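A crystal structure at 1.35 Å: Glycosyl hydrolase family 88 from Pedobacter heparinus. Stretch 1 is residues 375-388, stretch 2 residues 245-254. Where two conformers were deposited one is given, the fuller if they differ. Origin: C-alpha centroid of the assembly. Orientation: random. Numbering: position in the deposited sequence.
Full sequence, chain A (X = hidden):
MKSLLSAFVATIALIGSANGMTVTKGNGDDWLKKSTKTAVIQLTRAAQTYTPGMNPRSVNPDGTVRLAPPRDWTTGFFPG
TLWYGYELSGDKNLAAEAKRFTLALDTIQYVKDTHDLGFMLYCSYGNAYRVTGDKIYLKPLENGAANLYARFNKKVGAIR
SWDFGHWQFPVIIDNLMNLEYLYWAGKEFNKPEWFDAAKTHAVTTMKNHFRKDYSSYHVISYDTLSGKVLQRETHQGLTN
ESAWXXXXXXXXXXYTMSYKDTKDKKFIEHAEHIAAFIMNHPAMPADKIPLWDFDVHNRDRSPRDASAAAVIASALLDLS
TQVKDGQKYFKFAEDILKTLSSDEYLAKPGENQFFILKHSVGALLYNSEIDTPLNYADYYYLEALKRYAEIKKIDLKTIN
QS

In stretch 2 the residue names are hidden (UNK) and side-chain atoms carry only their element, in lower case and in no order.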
# COMPACT_ATOMS: atom_id res chain seq x y z
N ASN A 375 -7.75 2.87 -6.54
CA ASN A 375 -7.66 3.81 -5.43
C ASN A 375 -6.35 3.71 -4.63
O ASN A 375 -5.80 4.75 -4.23
CB ASN A 375 -8.91 3.72 -4.54
CG ASN A 375 -9.20 2.32 -3.98
OD1 ASN A 375 -8.35 1.41 -4.02
ND2 ASN A 375 -10.41 2.15 -3.44
N TYR A 376 -5.79 2.52 -4.48
CA TYR A 376 -4.54 2.42 -3.73
C TYR A 376 -3.33 2.91 -4.51
O TYR A 376 -2.36 3.35 -3.90
CB TYR A 376 -4.29 1.03 -3.15
CG TYR A 376 -4.46 -0.14 -4.11
CD1 TYR A 376 -3.40 -0.60 -4.89
CD2 TYR A 376 -5.68 -0.81 -4.19
CE1 TYR A 376 -3.55 -1.69 -5.73
CE2 TYR A 376 -5.85 -1.93 -5.03
CZ TYR A 376 -4.77 -2.36 -5.79
OH TYR A 376 -4.88 -3.46 -6.61
N ALA A 377 -3.37 2.86 -5.84
CA ALA A 377 -2.29 3.50 -6.62
C ALA A 377 -2.25 4.98 -6.29
O ALA A 377 -1.18 5.55 -6.05
CB ALA A 377 -2.48 3.29 -8.09
N ASP A 378 -3.42 5.62 -6.22
CA ASP A 378 -3.46 7.04 -5.92
C ASP A 378 -2.96 7.34 -4.50
O ASP A 378 -2.23 8.33 -4.30
CB ASP A 378 -4.88 7.61 -6.07
CG ASP A 378 -5.41 7.58 -7.49
OD1 ASP A 378 -4.67 7.23 -8.44
OD2 ASP A 378 -6.58 7.96 -7.68
N TYR A 379 -3.33 6.50 -3.53
CA TYR A 379 -2.95 6.69 -2.15
C TYR A 379 -1.43 6.65 -2.02
O TYR A 379 -0.81 7.59 -1.47
CB TYR A 379 -3.59 5.59 -1.34
CG TYR A 379 -3.19 5.60 0.12
CD1 TYR A 379 -3.86 6.41 1.06
CD2 TYR A 379 -2.13 4.79 0.58
CE1 TYR A 379 -3.49 6.39 2.41
CE2 TYR A 379 -1.75 4.77 1.92
CZ TYR A 379 -2.44 5.57 2.83
OH TYR A 379 -2.13 5.57 4.16
N TYR A 380 -0.80 5.60 -2.56
CA TYR A 380 0.66 5.48 -2.42
C TYR A 380 1.41 6.49 -3.28
O TYR A 380 2.49 6.93 -2.91
CB TYR A 380 1.16 4.03 -2.60
CG TYR A 380 0.68 3.16 -1.46
CD1 TYR A 380 1.22 3.30 -0.16
CD2 TYR A 380 -0.37 2.27 -1.64
CE1 TYR A 380 0.74 2.54 0.91
CE2 TYR A 380 -0.85 1.50 -0.58
CZ TYR A 380 -0.30 1.65 0.70
OH TYR A 380 -0.81 0.93 1.73
N TYR A 381 0.81 6.91 -4.39
CA TYR A 381 1.40 7.98 -5.18
C TYR A 381 1.44 9.30 -4.42
O TYR A 381 2.49 9.95 -4.34
CB TYR A 381 0.63 8.14 -6.48
CG TYR A 381 1.03 9.32 -7.33
CD1 TYR A 381 2.28 9.38 -7.94
CD2 TYR A 381 0.14 10.36 -7.55
CE1 TYR A 381 2.65 10.47 -8.77
CE2 TYR A 381 0.48 11.44 -8.36
CZ TYR A 381 1.73 11.49 -8.96
OH TYR A 381 2.05 12.56 -9.76
N LEU A 382 0.32 9.69 -3.80
CA LEU A 382 0.37 10.93 -3.02
C LEU A 382 1.28 10.78 -1.79
O LEU A 382 1.96 11.74 -1.41
CB LEU A 382 -1.02 11.43 -2.61
CG LEU A 382 -1.92 11.86 -3.77
CD1 LEU A 382 -3.08 12.66 -3.22
CD2 LEU A 382 -1.17 12.68 -4.83
N GLU A 383 1.33 9.59 -1.19
CA GLU A 383 2.25 9.38 -0.07
C GLU A 383 3.68 9.62 -0.53
O GLU A 383 4.47 10.30 0.14
CB GLU A 383 2.09 7.97 0.46
CG GLU A 383 2.85 7.74 1.75
CD GLU A 383 2.67 6.32 2.19
OE1 GLU A 383 1.75 6.08 2.99
OE2 GLU A 383 3.40 5.43 1.71
N ALA A 384 4.01 9.10 -1.72
CA ALA A 384 5.34 9.29 -2.28
C ALA A 384 5.64 10.77 -2.58
O ALA A 384 6.74 11.27 -2.30
CB ALA A 384 5.52 8.42 -3.54
N LEU A 385 4.66 11.49 -3.13
CA LEU A 385 4.83 12.92 -3.37
C LEU A 385 5.10 13.67 -2.06
O LEU A 385 5.95 14.55 -2.01
CB LEU A 385 3.61 13.54 -4.05
CG LEU A 385 3.26 13.06 -5.45
CD1 LEU A 385 2.25 13.98 -6.10
CD2 LEU A 385 4.48 12.96 -6.35
N LYS A 386 4.37 13.33 -1.01
CA LYS A 386 4.58 13.97 0.28
C LYS A 386 6.00 13.66 0.82
O LYS A 386 6.69 14.55 1.29
CB LYS A 386 3.51 13.52 1.27
CG LYS A 386 3.50 14.32 2.55
CD LYS A 386 2.34 13.93 3.48
CE LYS A 386 2.43 12.48 3.92
NZ LYS A 386 1.81 12.28 5.27
N ARG A 387 6.43 12.40 0.72
CA ARG A 387 7.77 12.03 1.17
C ARG A 387 8.87 12.74 0.36
O ARG A 387 9.87 13.22 0.91
CB ARG A 387 7.96 10.51 1.14
CG ARG A 387 7.14 9.80 2.17
CD ARG A 387 7.21 8.28 2.02
NE ARG A 387 6.43 7.62 3.07
CZ ARG A 387 6.50 6.32 3.37
NH1 ARG A 387 5.79 5.84 4.39
NH2 ARG A 387 7.30 5.51 2.67
N TYR A 388 8.67 12.80 -0.95
CA TYR A 388 9.61 13.44 -1.84
C TYR A 388 9.70 14.93 -1.51
O TYR A 388 10.79 15.49 -1.38
CB TYR A 388 9.16 13.24 -3.29
CG TYR A 388 10.07 13.89 -4.31
CD1 TYR A 388 11.16 13.21 -4.82
CD2 TYR A 388 9.83 15.17 -4.75
CE1 TYR A 388 11.99 13.77 -5.75
CE2 TYR A 388 10.65 15.76 -5.72
CZ TYR A 388 11.73 15.06 -6.20
OH TYR A 388 12.57 15.63 -7.11
N UNK A 245 4.49 -8.29 -9.24
CA UNK A 245 5.18 -7.01 -9.00
C UNK A 245 4.66 -6.28 -7.76
O UNK A 245 5.47 -5.79 -6.95
c UNK A 245 5.11 -6.10 -10.22
N UNK A 246 3.34 -6.18 -7.60
CA UNK A 246 2.82 -5.49 -6.42
C UNK A 246 3.22 -6.24 -5.14
O UNK A 246 3.51 -5.62 -4.13
c UNK A 246 -0.58 -3.82 -5.60
n UNK A 246 -1.72 -4.66 -8.09
n UNK A 246 -3.14 -6.08 -6.99
n UNK A 246 -1.63 -4.83 -5.77
c UNK A 246 0.80 -4.40 -5.35
c UNK A 246 -2.17 -5.17 -6.95
c UNK A 246 1.31 -5.22 -6.53
N UNK A 247 3.30 -7.56 -5.20
CA UNK A 247 3.80 -8.32 -4.07
C UNK A 247 5.24 -7.99 -3.73
O UNK A 247 5.59 -7.88 -2.55
N UNK A 248 6.09 -7.85 -4.75
CA UNK A 248 7.48 -7.47 -4.47
C UNK A 248 7.49 -6.10 -3.79
O UNK A 248 8.27 -5.89 -2.84
o UNK A 248 9.46 -10.29 -5.34
c UNK A 248 8.25 -8.64 -6.66
c UNK A 248 8.32 -7.41 -5.75
c UNK A 248 8.40 -9.96 -5.89
n UNK A 248 7.32 -10.74 -5.86
N UNK A 249 6.64 -5.19 -4.26
CA UNK A 249 6.51 -3.85 -3.70
C UNK A 249 6.04 -3.90 -2.24
O UNK A 249 6.61 -3.22 -1.39
c UNK A 249 5.55 -3.02 -4.51
N UNK A 250 5.03 -4.71 -1.94
CA UNK A 250 4.56 -4.82 -0.54
C UNK A 250 5.69 -5.31 0.36
O UNK A 250 5.81 -4.88 1.50
c UNK A 250 1.27 -6.48 -1.61
c UNK A 250 -0.87 -3.60 -1.99
c UNK A 250 1.36 -4.28 -1.15
c UNK A 250 1.63 -2.94 -0.79
c UNK A 250 3.43 -5.81 -0.43
c UNK A 250 2.10 -5.52 -1.08
n UNK A 250 0.11 -5.92 -2.06
c UNK A 250 0.12 -4.57 -1.77
c UNK A 250 -0.60 -2.30 -1.63
c UNK A 250 0.64 -1.96 -1.02
N UNK A 251 6.52 -6.24 -0.13
CA UNK A 251 7.67 -6.71 0.63
C UNK A 251 8.67 -5.60 0.91
O UNK A 251 9.08 -5.40 2.06
N UNK A 252 9.06 -4.87 -0.14
CA UNK A 252 9.99 -3.76 0.03
C UNK A 252 9.46 -2.76 1.07
O UNK A 252 10.16 -2.36 2.01
c UNK A 252 12.53 -2.16 -0.73
c UNK A 252 11.12 -1.82 -1.23
c UNK A 252 10.22 -3.06 -1.30
c UNK A 252 11.16 -1.12 -2.59
N UNK A 253 8.22 -2.34 0.87
CA UNK A 253 7.60 -1.38 1.75
C UNK A 253 7.49 -1.95 3.17
O UNK A 253 7.77 -1.25 4.15
c UNK A 253 4.63 2.42 1.51
c UNK A 253 4.41 1.29 3.63
c UNK A 253 4.17 2.39 2.82
c UNK A 253 5.10 0.20 3.11
c UNK A 253 5.55 0.19 1.78
o UNK A 253 3.46 3.46 3.32
c UNK A 253 6.23 -1.02 1.20
c UNK A 253 5.31 1.32 1.00
N UNK A 254 7.05 -3.20 3.28
CA UNK A 254 6.83 -3.86 4.57
C UNK A 254 8.10 -3.80 5.43
O UNK A 254 8.00 -3.56 6.64

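Position 245 carries one side-chain carbon and nothing beyond it, and it makes no contact with stretch 1. A lone CB identifies Ala245.

At position 246 three carbons in an unbranched chain lead to a nitrogen, followed by a carbon bearing two more nitrogens. That planar end group is a guanidinium, so the residue is Arg246. Its CA-to-CB bond points toward stretch 1, and its NH2 comes 3.2 Å from Tyr376 OH. The hydroxyl sits over one face of the guanidinium, where no N-H points, and the angle is too poor for a hydrogen bond; NH2 is satisfied elsewhere in the structure.

Position 247 has backbone atoms only and is Gly247.

Position 248 shows three carbons in a chain, the third carrying one oxygen and one nitrogen. This terminal amide, one carbon longer than that of asparagine, gives Gln248; it is out of reach of stretch 1.

Position 249 again has a single carbon, out of reach of stretch 1: Ala249.

Position 250 has one carbon leading into fused five- and six-membered rings of eight carbons and one nitrogen, an indole, hence Trp250. CA-to-CB points sideways, but chi1 of -67° (m) and chi2 of 147° bring the six-membered ring nearer, with CZ3 3.8 Å from Tyr380 CE2.

Position 251 lacks side-chain atoms and is Gly251.

Position 252 has four carbons, forked at the second, which is the pattern of Leu252; it makes no contact with stretch 1.

Position 253 holds one carbon, then a six-carbon ring bearing one oxygen: Tyr253. CA-to-CB points toward stretch 1, and with chi1 at -166° (t) the side chain reaches Glu383, where its OH donates a hydrogen bond to Glu383 OE2 at 2.5 Å, the acceptor lying near the ring plane.

Position 254 has no side chain, so it is Gly254. An ideal CB there would fall 3.0 Å from Trp250 O, a clash within its own helix.

The helix axes approach no closer than 14.2 Å and cross at 37°, so long side chains must span the gap, burying a modest 318 Å² in total. Tyr380 is the aromatic link: the edge of Trp250 faces its ring (centroids 5.8 Å apart, planes at 71°), while its own edge is directed at the face of Tyr253 (5.5 Å, 77°), both pairs being offset. Beside this cluster, the short Tyr253–Glu383 bond supplies the polar tie. Arg387 NH1 lies 3.6 Å from Glu383 OE2 in a long salt bridge; with the oxygen well out of the guanidinium plane, only charge attraction operates.

Stretch 2, residues 245-254: ARGQAWGLYG
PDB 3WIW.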